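Local coordinates for hypothetical protein (PDB 4PEO) that probably acts as an essential cysteine protease that removes the N-terminal nine residues of ribosomal protein bL27, at residues 7-10 / 14-17; 43-48 / 56-61; 69-74 / 78-83. All blocks are in the same frame, centred on the assembly; numbering follows the deposited sequence.

Interaction 1 (7-10 / 14-17); sequences TVND and VTDV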
loop_
_atom_site.group_PDB
_atom_site.type_symbol
_atom_site.label_atom_id
_atom_site.label_comp_id
_atom_site.label_asym_id
_atom_site.label_seq_id
_atom_site.Cartn_x
_atom_site.Cartn_y
_atom_site.Cartn_z
ATOM N N THR B 7 -15.537 5.363 -4.493
ATOM C CA THR B 7 -16.551 5.176 -5.519
ATOM C C THR B 7 -16.144 4.028 -6.396
ATOM O O THR B 7 -15.077 4.062 -7.017
ATOM C CB THR B 7 -16.781 6.467 -6.322
ATOM O OG1 THR B 7 -17.050 7.547 -5.406
ATOM C CG2 THR B 7 -17.896 6.321 -7.360
ATOM N N VAL B 8 -17.011 3.019 -6.434
ATOM C CA VAL B 8 -16.847 1.792 -7.222
ATOM C C VAL B 8 -17.979 1.805 -8.235
ATOM O O VAL B 8 -19.145 1.966 -7.848
ATOM C CB VAL B 8 -16.844 0.526 -6.324
ATOM C CG1 VAL B 8 -16.724 -0.750 -7.161
ATOM C CG2 VAL B 8 -15.713 0.589 -5.298
ATOM N N ASN B 9 -17.650 1.704 -9.536
ATOM C CA ASN B 9 -18.687 1.771 -10.555
ATOM C C ASN B 9 -19.437 0.435 -10.692
ATOM O O ASN B 9 -19.112 -0.539 -9.997
ATOM C CB ASN B 9 -18.139 2.282 -11.909
ATOM C CG ASN B 9 -17.159 1.372 -12.612
ATOM O OD1 ASN B 9 -17.010 0.192 -12.290
ATOM N ND2 ASN B 9 -16.486 1.891 -13.625
ATOM N N ASP B 10 -20.426 0.395 -11.595
ATOM C CA ASP B 10 -21.249 -0.794 -11.854
ATOM C C ASP B 10 -20.446 -1.980 -12.364
ATOM O O ASP B 10 -20.891 -3.126 -12.214
ATOM C CB ASP B 10 -22.389 -0.463 -12.827
ATOM C CG ASP B 10 -23.477 0.447 -12.267
ATOM O OD1 ASP B 10 -23.440 0.744 -11.052
ATOM O OD2 ASP B 10 -24.370 0.849 -13.039
ATOM N N VAL B 14 -12.707 0.750 -9.201
ATOM C CA VAL B 14 -12.554 1.895 -8.287
ATOM C C VAL B 14 -12.324 3.110 -9.197
ATOM O O VAL B 14 -11.303 3.172 -9.890
ATOM C CB VAL B 14 -11.376 1.696 -7.290
ATOM C CG1 VAL B 14 -11.165 2.958 -6.441
ATOM C CG2 VAL B 14 -11.602 0.478 -6.387
ATOM N N THR B 15 -13.272 4.052 -9.212
ATOM C CA THR B 15 -13.169 5.244 -10.072
ATOM C C THR B 15 -12.659 6.449 -9.321
ATOM O O THR B 15 -12.060 7.330 -9.935
ATOM C CB THR B 15 -14.506 5.553 -10.766
ATOM O OG1 THR B 15 -15.485 5.911 -9.778
ATOM C CG2 THR B 15 -15.013 4.363 -11.624
ATOM N N ASP B 16 -12.987 6.550 -8.025
ATOM C CA ASP B 16 -12.592 7.716 -7.250
ATOM C C ASP B 16 -12.302 7.348 -5.828
ATOM O O ASP B 16 -13.000 6.518 -5.241
ATOM C CB ASP B 16 -13.760 8.735 -7.224
ATOM C CG ASP B 16 -14.179 9.256 -8.578
ATOM O OD1 ASP B 16 -14.926 8.545 -9.278
ATOM O OD2 ASP B 16 -13.797 10.397 -8.920
ATOM N N VAL B 17 -11.336 8.028 -5.236
ATOM C CA VAL B 17 -11.044 7.904 -3.817
ATOM C C VAL B 17 -10.760 9.335 -3.391
ATOM O O VAL B 17 -9.928 9.990 -4.031
ATOM C CB VAL B 17 -9.837 6.971 -3.521
ATOM C CG1 VAL B 17 -9.467 7.010 -2.036
ATOM C CG2 VAL B 17 -10.133 5.527 -3.939
HETATM O O HOH W 1 -15.067 8.837 -4.083
#
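Thr7 pairs with both Thr15 and Asp16 in a classic beta bulge, near the turn end of the antiparallel hairpin formed by strands 2-8 and 14-20. Thr7 N gives a nearly straight bond to Asp16 O (2.9 Å, 168°), while Thr7 O takes Thr15 N at 2.8 Å and, weakly, Asp16 N. One carbonyl thus faces two successive amides, and the register slips by a residue, leaving Val8 opposite Val14 as a non-hydrogen-bonded pair. Thr15 absorbs the extra residue by leaving the extended conformation, with psi near -32°.

The Thr7 and Asp16 side chains run alongside each other on one face of the sheet, with Thr7 CB 3.9 Å from Asp16 CB. With chi1 at 65°, Thr15 OG1 is flanked by its own N and C, and there it comes within 3.4 Å of the methyl Thr7 CG2 and donates to Asp16 OD1 at 2.7 Å. That bond reaches the anti side of the carboxylate, somewhat out of its plane. Arg70 forms a salt bridge to the same oxygen and His68 bonds OD2, so the carboxylate is gripped from both oxygens and its rotation is probably fixed. A water 2.7 Å from Thr7 OG1 also donates weakly to Asp16 O.

The methyl Thr15 CG2 lies over a face of the Asn9 carboxamide, toward its nitrogen, 3.5 Å from Asn9 ND2; Asn9 OD1 turns instead to Lys13 N, within the hairpin turn. On the face of the sheet away from Thr7 and Asp16, Val8 CG2 and Val14 CG2 meet loosely, 4.3 Å apart.

Val14 packs on Leu83 and Leu87 of helix 77-96, Val17 touches Met86 of that helix, and backbone bonds from Thr15 to Ser71 and from Val17 to Ile69 join the hairpin to strand 67-70.

Interaction 2 (43-48 / 56-61); sequences GSVNAI and PDINYD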
loop_
_atom_site.group_PDB
_atom_site.type_symbol
_atom_site.label_atom_id
_atom_site.label_comp_id
_atom_site.label_asym_id
_atom_site.label_seq_id
_atom_site.Cartn_x
_atom_site.Cartn_y
_atom_site.Cartn_z
ATOM N N GLY B 43 1.695 6.660 -0.997
ATOM C CA GLY B 43 2.525 5.561 -1.474
ATOM C C GLY B 43 1.838 4.824 -2.604
ATOM O O GLY B 43 2.483 4.493 -3.601
ATOM N N SER B 44 0.512 4.606 -2.483
ATOM C CA SER B 44 -0.258 3.914 -3.531
ATOM C C SER B 44 -0.314 4.718 -4.817
ATOM O O SER B 44 -0.142 4.140 -5.888
ATOM C CB SER B 44 -1.656 3.554 -3.050
ATOM O OG SER B 44 -1.528 2.682 -1.941
ATOM N N VAL B 45 -0.485 6.060 -4.717
ATOM C CA VAL B 45 -0.480 6.932 -5.905
ATOM C C VAL B 45 0.891 6.829 -6.599
ATOM O O VAL B 45 0.945 6.618 -7.813
ATOM C CB VAL B 45 -0.851 8.397 -5.531
ATOM C CG1 VAL B 45 -0.689 9.339 -6.737
ATOM C CG2 VAL B 45 -2.276 8.467 -4.995
ATOM N N ASN B 46 1.989 6.916 -5.819
ATOM C CA ASN B 46 3.334 6.790 -6.377
ATOM C C ASN B 46 3.547 5.428 -7.046
ATOM O O ASN B 46 4.227 5.355 -8.075
ATOM C CB ASN B 46 4.388 7.034 -5.315
ATOM C CG ASN B 46 4.507 8.485 -4.908
ATOM O OD1 ASN B 46 3.989 9.396 -5.560
ATOM N ND2 ASN B 46 5.194 8.732 -3.812
ATOM N N ALA B 47 2.942 4.363 -6.480
ATOM C CA ALA B 47 3.052 3.009 -7.044
ATOM C C ALA B 47 2.283 2.910 -8.371
ATOM O O ALA B 47 2.782 2.300 -9.325
ATOM C CB ALA B 47 2.534 1.969 -6.049
ATOM N N ILE B 48 1.080 3.503 -8.445
ATOM C CA ILE B 48 0.324 3.454 -9.704
ATOM C C ILE B 48 1.162 4.117 -10.819
ATOM O O ILE B 48 1.331 3.546 -11.898
ATOM C CB ILE B 48 -1.071 4.132 -9.572
ATOM C CG1 ILE B 48 -2.006 3.327 -8.653
ATOM C CG2 ILE B 48 -1.706 4.357 -10.981
ATOM C CD1 ILE B 48 -3.306 4.119 -8.202
ATOM N N PRO B 56 -3.536 8.589 -13.083
ATOM C CA PRO B 56 -4.803 9.098 -12.534
ATOM C C PRO B 56 -4.870 10.611 -12.530
ATOM O O PRO B 56 -3.830 11.286 -12.508
ATOM C CB PRO B 56 -4.825 8.566 -11.097
ATOM C CG PRO B 56 -3.770 7.497 -11.035
ATOM C CD PRO B 56 -2.733 7.907 -12.048
ATOM N N ASP B 57 -6.095 11.137 -12.521
ATOM C CA ASP B 57 -6.348 12.574 -12.463
ATOM C C ASP B 57 -6.385 12.915 -10.971
ATOM O O ASP B 57 -7.276 12.444 -10.253
ATOM C CB ASP B 57 -7.683 12.880 -13.165
ATOM C CG ASP B 57 -8.028 14.335 -13.410
ATOM O OD1 ASP B 57 -7.262 15.216 -12.959
ATOM O OD2 ASP B 57 -9.064 14.593 -14.053
ATOM N N ILE B 58 -5.370 13.668 -10.496
ATOM C CA ILE B 58 -5.214 13.996 -9.079
ATOM C C ILE B 58 -5.570 15.452 -8.851
ATOM O O ILE B 58 -5.039 16.338 -9.537
ATOM C CB ILE B 58 -3.769 13.677 -8.577
ATOM C CG1 ILE B 58 -3.296 12.203 -8.835
ATOM C CG2 ILE B 58 -3.507 14.142 -7.127
ATOM C CD1 ILE B 58 -4.026 11.096 -8.127
ATOM N N ASN B 59 -6.448 15.705 -7.875
ATOM C CA ASN B 59 -6.814 17.069 -7.492
ATOM C C ASN B 59 -6.803 17.167 -5.974
ATOM O O ASN B 59 -7.007 16.161 -5.292
ATOM C CB ASN B 59 -8.174 17.468 -8.046
ATOM C CG ASN B 59 -8.129 17.833 -9.504
ATOM O OD1 ASN B 59 -7.747 18.945 -9.878
ATOM N ND2 ASN B 59 -8.483 16.893 -10.358
ATOM N N TYR B 60 -6.514 18.369 -5.452
ATOM C CA TYR B 60 -6.504 18.646 -4.016
ATOM C C TYR B 60 -6.647 20.149 -3.835
ATOM O O TYR B 60 -6.321 20.912 -4.756
ATOM C CB TYR B 60 -5.235 18.121 -3.310
ATOM C CG TYR B 60 -3.945 18.420 -4.044
ATOM C CD1 TYR B 60 -3.304 19.647 -3.897
ATOM C CD2 TYR B 60 -3.366 17.478 -4.889
ATOM C CE1 TYR B 60 -2.128 19.936 -4.588
ATOM C CE2 TYR B 60 -2.195 17.758 -5.591
ATOM C CZ TYR B 60 -1.567 18.981 -5.422
ATOM O OH TYR B 60 -0.399 19.249 -6.094
ATOM N N ASP B 61 -7.115 20.582 -2.662
ATOM C CA ASP B 61 -7.252 22.023 -2.425
ATOM C C ASP B 61 -5.884 22.646 -2.148
ATOM O O ASP B 61 -4.892 21.919 -2.069
ATOM C CB ASP B 61 -8.303 22.330 -1.332
ATOM C CG ASP B 61 -8.005 21.847 0.073
ATOM O OD1 ASP B 61 -6.833 21.947 0.507
ATOM O OD2 ASP B 61 -8.951 21.404 0.760
#
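Ile48 N bonds to Ser44 O at 2.9 Å, a link of the regular helix 36-51, in which Val45 and Ile48, three residues apart, face the same side and meet Ile58 and Pro56. No polar bond crosses the contact. A chi1 of -68° turns the Ile48 CG2 methyl away from the backbone N and onto the proline ring, 3.8 Å from both Pro56 CG and Pro56 CD, the two side chains passing at a slant. Val45 and Ile58 instead meet tip to tip, with Val45 CG1 4.0 Å from Ile58 CD1.

This is helix-on-sheet packing at the border of a mixed, mostly antiparallel sheet, since 57-59 is an outermost strand within this chain. Ile69 of the adjacent strand 67-70 touches Val45, Pro56 and Ile58, and so binds the two small contacts into one apolar layer. Ile48 also packs on Ile82 and Leu83 of helix 77-96.

On another side of helix 36-51, Asn46 ND2 bonds to Thr92 OG1 of the second subunit, and Ala47 packs on Thr85 of that subunit. The side chain of Ile58 lies about 10 Å from that of His22, the probable proton donor of the active site.

Interaction 3 (69-74 / 78-83); sequences IRSVDT and EAQLIL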
loop_
_atom_site.group_PDB
_atom_site.type_symbol
_atom_site.label_atom_id
_atom_site.label_comp_id
_atom_site.label_asym_id
_atom_site.label_seq_id
_atom_site.Cartn_x
_atom_site.Cartn_y
_atom_site.Cartn_z
ATOM N N ILE B 69 -8.265 11.166 -6.091
ATOM C CA ILE B 69 -7.695 10.300 -7.113
ATOM C C ILE B 69 -8.858 9.906 -8.016
ATOM O O ILE B 69 -9.802 9.261 -7.551
ATOM C CB ILE B 69 -7.041 9.018 -6.530
ATOM C CG1 ILE B 69 -6.007 9.328 -5.426
ATOM C CG2 ILE B 69 -6.477 8.146 -7.668
ATOM C CD1 ILE B 69 -5.732 8.092 -4.491
ATOM N N ARG B 70 -8.788 10.262 -9.291
ATOM C CA ARG B 70 -9.802 9.839 -10.240
ATOM C C ARG B 70 -9.136 8.905 -11.249
ATOM O O ARG B 70 -8.175 9.309 -11.914
ATOM C CB ARG B 70 -10.460 11.051 -10.928
ATOM C CG ARG B 70 -11.226 10.709 -12.202
ATOM C CD ARG B 70 -12.538 9.993 -11.954
ATOM N NE ARG B 70 -13.268 9.780 -13.211
ATOM C CZ ARG B 70 -14.497 9.278 -13.295
ATOM N NH1 ARG B 70 -15.169 8.956 -12.194
ATOM N NH2 ARG B 70 -15.074 9.117 -14.478
ATOM N N SER B 71 -9.633 7.655 -11.358
ATOM C CA SER B 71 -9.068 6.705 -12.317
ATOM C C SER B 71 -9.358 7.155 -13.736
ATOM O O SER B 71 -10.456 7.667 -14.032
ATOM C CB SER B 71 -9.623 5.300 -12.093
ATOM O OG SER B 71 -9.319 4.879 -10.769
ATOM N N VAL B 72 -8.359 7.001 -14.608
ATOM C CA VAL B 72 -8.522 7.356 -16.022
ATOM C C VAL B 72 -8.782 6.070 -16.814
ATOM O O VAL B 72 -9.827 5.947 -17.459
ATOM C CB VAL B 72 -7.370 8.230 -16.573
ATOM C CG1 VAL B 72 -7.518 8.438 -18.085
ATOM C CG2 VAL B 72 -7.328 9.577 -15.854
ATOM N N ASP B 73 -7.855 5.108 -16.740
ATOM C CA ASP B 73 -8.030 3.813 -17.386
ATOM C C ASP B 73 -8.521 2.838 -16.317
ATOM O O ASP B 73 -7.706 2.193 -15.640
ATOM C CB ASP B 73 -6.722 3.330 -18.055
ATOM C CG ASP B 73 -6.816 1.971 -18.746
ATOM O OD1 ASP B 73 -7.943 1.443 -18.879
ATOM O OD2 ASP B 73 -5.761 1.429 -19.129
ATOM N N THR B 74 -9.854 2.727 -16.163
ATOM C CA THR B 74 -10.469 1.826 -15.171
ATOM C C THR B 74 -10.258 0.347 -15.533
ATOM O O THR B 74 -10.485 -0.533 -14.699
ATOM C CB THR B 74 -11.969 2.142 -14.974
ATOM O OG1 THR B 74 -12.661 1.915 -16.200
ATOM C CG2 THR B 74 -12.223 3.547 -14.443
ATOM N N GLU B 78 -3.614 -3.662 -13.252
ATOM C CA GLU B 78 -2.535 -3.406 -12.288
ATOM C C GLU B 78 -2.881 -2.210 -11.392
ATOM O O GLU B 78 -2.779 -2.322 -10.169
ATOM C CB GLU B 78 -1.210 -3.159 -13.008
ATOM C CG GLU B 78 -0.559 -4.399 -13.593
ATOM C CD GLU B 78 0.832 -4.126 -14.134
ATOM O OE1 GLU B 78 1.036 -3.068 -14.776
ATOM O OE2 GLU B 78 1.725 -4.973 -13.905
ATOM N N ALA B 79 -3.331 -1.081 -11.989
ATOM C CA ALA B 79 -3.728 0.105 -11.211
ATOM C C ALA B 79 -4.923 -0.268 -10.312
ATOM O O ALA B 79 -4.950 0.127 -9.151
ATOM C CB ALA B 79 -4.112 1.249 -12.149
ATOM N N GLN B 80 -5.877 -1.073 -10.833
ATOM C CA GLN B 80 -7.034 -1.506 -10.037
ATOM C C GLN B 80 -6.598 -2.362 -8.839
ATOM O O GLN B 80 -7.098 -2.152 -7.726
ATOM C CB GLN B 80 -8.058 -2.240 -10.900
ATOM C CG GLN B 80 -8.873 -1.272 -11.786
ATOM C CD GLN B 80 -9.744 -0.345 -10.955
ATOM O OE1 GLN B 80 -10.512 -0.796 -10.109
ATOM N NE2 GLN B 80 -9.669 0.964 -11.182
ATOM N N LEU B 81 -5.629 -3.266 -9.049
ATOM C CA LEU B 81 -5.103 -4.081 -7.943
ATOM C C LEU B 81 -4.449 -3.182 -6.885
ATOM O O LEU B 81 -4.637 -3.407 -5.688
ATOM C CB LEU B 81 -4.094 -5.124 -8.445
ATOM C CG LEU B 81 -3.530 -6.063 -7.384
ATOM C CD1 LEU B 81 -4.636 -6.884 -6.713
ATOM C CD2 LEU B 81 -2.474 -6.972 -7.971
ATOM N N ILE B 82 -3.692 -2.162 -7.314
ATOM C CA ILE B 82 -3.060 -1.226 -6.373
ATOM C C ILE B 82 -4.124 -0.469 -5.572
ATOM O O ILE B 82 -3.995 -0.314 -4.354
ATOM C CB ILE B 82 -2.064 -0.289 -7.106
ATOM C CG1 ILE B 82 -0.878 -1.127 -7.674
ATOM C CG2 ILE B 82 -1.545 0.802 -6.138
ATOM C CD1 ILE B 82 0.057 -0.333 -8.625
ATOM N N LEU B 83 -5.203 -0.034 -6.241
ATOM C CA LEU B 83 -6.289 0.666 -5.547
ATOM C C LEU B 83 -6.997 -0.255 -4.549
ATOM O O LEU B 83 -7.284 0.171 -3.428
ATOM C CB LEU B 83 -7.275 1.267 -6.560
ATOM C CG LEU B 83 -6.737 2.489 -7.326
ATOM C CD1 LEU B 83 -7.640 2.805 -8.525
ATOM C CD2 LEU B 83 -6.610 3.711 -6.393
HETATM O O HOH W 2 -7.572 2.030 -12.854
#
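The Gln80 carboxamide has Thr74 O over one face, 3.8 Å from Gln80 CD, and Ser71 OG beyond its nitrogen end, 4.0 Å from Gln80 NE2 and not bonded to it. The closest touch is lower in the chain, where Gln80 CG lies 3.4 Å from Thr74 O. A bend at chi2 (-65°) swings the amide toward the loop, although the CB does not point at it. Gln80 NE2 donates to a water at 2.9 Å, and this water in turn donates to Asp73 O at 2.8 Å, bridging helix and loop. Gln80 OE1 accepts from Val14 N, so both ends of the buried amide are held.

Nearer the sheet, the methyl Leu83 CD1 comes 3.5 Å from Ser71 OG, whose hydrogen-bond partner is Val14 O. Glu54 accepts the backbone amides of Val72 and Asp73 through its two carboxylate oxygens, fixing the loop.

Helix 77-96 also meets the second subunit, where Leu81 packs on Leu81 of that chain. The contact lies at the start of a beta-alpha-beta crossover: strand 67-70 leads through this loop into helix 77-96 and on to strand 101-105, parallel to it, with strands 14-20 and 2-8 between them in the sheet.

All three interactions attach to one sheet. Interaction 1 is made within it and is largely polar and partly exposed, with backbone bonds and a charged network. Interaction 2, at the 57-59 edge of the sheet, is purely apolar and small, joining helix to edge strand. Interaction 3 is the buried one, mixing methyl packing with a water bridge. Interactions 1 and 3 touch through Ser71, which ties the loop to strand 14-20 by both backbone and side chain. Interactions 2 and 3 meet through Asp57 with Arg70 and Val45 with Ile69, and both also reach the second subunit.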